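PDB 1U9K: triggering receptor expressed on myeloid cells 1 from Mus musculus, which amplifies inflammatory responses as a cell-surface receptor that signals through the adapter TYROBP/DAP12 and SYK, here represented by its extracellular V-type immunoglobulin domain. Local coordinates for residues 78-83 with 109-114. Numbering follows the deposited sequence.
Sequences VQMTDL and VRLVVT. With ZN (zinc ion), chain C.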
loop_
_atom_site.group_PDB
_atom_site.type_symbol
_atom_site.label_atom_id
_atom_site.label_comp_id
_atom_site.label_asym_id
_atom_site.label_seq_id
_atom_site.Cartn_x
_atom_site.Cartn_y
_atom_site.Cartn_z
ATOM N N VAL A 78 0.658 -3.526 4.422
ATOM C CA VAL A 78 1.108 -4.034 3.146
ATOM C C VAL A 78 2.369 -4.850 3.342
ATOM O O VAL A 78 3.212 -4.487 4.146
ATOM C CB VAL A 78 1.392 -2.860 2.202
ATOM C CG1 VAL A 78 1.906 -3.395 0.873
ATOM C CG2 VAL A 78 0.125 -1.984 2.058
ATOM N N GLN A 79 2.476 -6.001 2.675
ATOM C CA GLN A 79 3.711 -6.763 2.690
ATOM C C GLN A 79 4.068 -7.047 1.257
ATOM O O GLN A 79 3.176 -7.403 0.465
ATOM C CB GLN A 79 3.559 -8.059 3.434
ATOM C CG GLN A 79 3.497 -7.911 4.926
ATOM C CD GLN A 79 3.207 -9.239 5.581
ATOM O OE1 GLN A 79 2.094 -9.470 6.064
ATOM N NE2 GLN A 79 4.177 -10.141 5.534
ATOM N N MET A 80 5.346 -6.897 0.913
ATOM C CA MET A 80 5.904 -7.331 -0.383
ATOM C C MET A 80 6.987 -8.305 -0.039
ATOM O O MET A 80 7.892 -7.953 0.682
ATOM C CB MET A 80 6.544 -6.158 -1.139
ATOM C CG MET A 80 5.564 -5.108 -1.527
ATOM S SD MET A 80 6.333 -3.642 -2.266
ATOM C CE MET A 80 7.200 -4.270 -3.594
ATOM N N THR A 81 6.890 -9.530 -0.527
ATOM C CA THR A 81 7.789 -10.578 -0.163
ATOM C C THR A 81 8.833 -10.733 -1.241
ATOM O O THR A 81 8.665 -10.278 -2.359
ATOM C CB THR A 81 7.064 -11.884 0.009
ATOM O OG1 THR A 81 6.222 -12.124 -1.147
ATOM C CG2 THR A 81 6.107 -11.805 1.207
ATOM N N ASP A 82 9.938 -11.336 -0.848
ATOM C CA ASP A 82 11.012 -11.704 -1.760
ATOM C C ASP A 82 11.414 -10.484 -2.579
ATOM O O ASP A 82 11.386 -10.496 -3.795
ATOM C CB ASP A 82 10.590 -12.844 -2.682
ATOM C CG ASP A 82 11.790 -13.523 -3.330
ATOM O OD1 ASP A 82 12.928 -13.417 -2.758
ATOM O OD2 ASP A 82 11.709 -14.145 -4.425
ATOM N N LEU A 83 11.756 -9.401 -1.892
ATOM C CA LEU A 83 12.125 -8.167 -2.569
ATOM C C LEU A 83 13.285 -8.343 -3.518
ATOM O O LEU A 83 14.235 -9.052 -3.243
ATOM C CB LEU A 83 12.515 -7.088 -1.552
ATOM C CG LEU A 83 11.381 -6.542 -0.708
ATOM C CD1 LEU A 83 11.949 -5.744 0.471
ATOM C CD2 LEU A 83 10.456 -5.751 -1.545
ATOM N N VAL A 109 6.582 5.927 0.749
ATOM C CA VAL A 109 7.599 4.993 1.152
ATOM C C VAL A 109 8.592 4.922 0.033
ATOM O O VAL A 109 8.236 4.502 -1.033
ATOM C CB VAL A 109 6.954 3.561 1.295
ATOM C CG1 VAL A 109 7.973 2.576 1.572
ATOM C CG2 VAL A 109 5.886 3.566 2.403
ATOM N N ARG A 110 9.826 5.323 0.275
ATOM C CA ARG A 110 10.929 5.199 -0.674
ATOM C C ARG A 110 11.622 3.877 -0.307
ATOM O O ARG A 110 12.346 3.806 0.684
ATOM C CB ARG A 110 11.901 6.375 -0.579
ATOM C CG ARG A 110 13.168 6.250 -1.483
ATOM C CD ARG A 110 12.904 6.235 -2.975
ATOM N NE ARG A 110 12.366 7.536 -3.326
ATOM C CZ ARG A 110 11.977 7.908 -4.523
ATOM N NH1 ARG A 110 12.108 7.110 -5.570
ATOM N NH2 ARG A 110 11.468 9.104 -4.672
ATOM N N LEU A 111 11.348 2.853 -1.084
ATOM C CA LEU A 111 11.945 1.540 -0.918
ATOM C C LEU A 111 13.252 1.455 -1.685
ATOM O O LEU A 111 13.296 1.689 -2.893
ATOM C CB LEU A 111 10.980 0.454 -1.376
ATOM C CG LEU A 111 11.456 -0.995 -1.420
ATOM C CD1 LEU A 111 11.777 -1.424 0.021
ATOM C CD2 LEU A 111 10.424 -1.884 -2.066
ATOM N N VAL A 112 14.308 1.163 -0.955
ATOM C CA VAL A 112 15.648 0.933 -1.538
ATOM C C VAL A 112 16.091 -0.468 -1.180
ATOM O O VAL A 112 16.348 -0.759 -0.044
ATOM C CB VAL A 112 16.670 1.950 -1.045
ATOM C CG1 VAL A 112 18.027 1.766 -1.721
ATOM C CG2 VAL A 112 16.147 3.344 -1.313
ATOM N N VAL A 113 16.147 -1.334 -2.188
ATOM C CA VAL A 113 16.530 -2.713 -2.027
ATOM C C VAL A 113 17.891 -2.930 -2.647
ATOM O O VAL A 113 18.103 -2.581 -3.795
ATOM C CB VAL A 113 15.533 -3.693 -2.737
ATOM C CG1 VAL A 113 15.957 -5.127 -2.500
ATOM C CG2 VAL A 113 14.106 -3.458 -2.283
ATOM N N THR A 114 18.809 -3.541 -1.904
ATOM C CA THR A 114 20.154 -3.785 -2.449
ATOM C C THR A 114 20.530 -5.265 -2.519
ATOM O O THR A 114 19.838 -6.178 -1.936
ATOM C CB THR A 114 21.202 -3.023 -1.611
ATOM O OG1 THR A 114 21.189 -3.534 -0.287
ATOM C CG2 THR A 114 20.807 -1.544 -1.385
ATOM O OXT THR A 114 21.615 -5.511 -3.148
HETATM ZN ZN ZN C . 21.965 -7.452 -3.077
#
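L83 carries most of this contact, its side chain running at a slant across those of both L111 and V113. At its root, CB stands 4.0 Å from CG2 of V113, and V113 CG1 lies 4.1 Å from the same L83 CB, which places both valine methyls against the base of the leucine. With CG anti to the carbonyl carbon (chi1 -69°), the chain then divides at CG: CD2 reaches CD2 of L111 at 3.9 Å, methyl to methyl, while CD1 stays on the valine side, 4.2 Å from V113 CG2. L111 sends CG anti to its own backbone N (chi1 174°), and its CD2 serves two partners, since M80 CE approaches the same methyl at 4.3 Å. No hydrogen bond crosses between 78-83 and 109-114, and the nearest CA atoms, those of L83 and V113, are 7.0 Å apart; the two segments therefore meet through apolar side chains alone. All four residues are buried; L17 packs on M80 and L83, Y91 on M80 and L111. T114, next to V113, binds zinc through OXT at 2.0 Å, with E13 as second protein ligand. Strands 75-80 and 103-113 belong to different sheets, so M80, at the end of the former, and L83, in the loop just after it, pack on 103-113 across the beta sandwich of an immunoglobulin V-set domain.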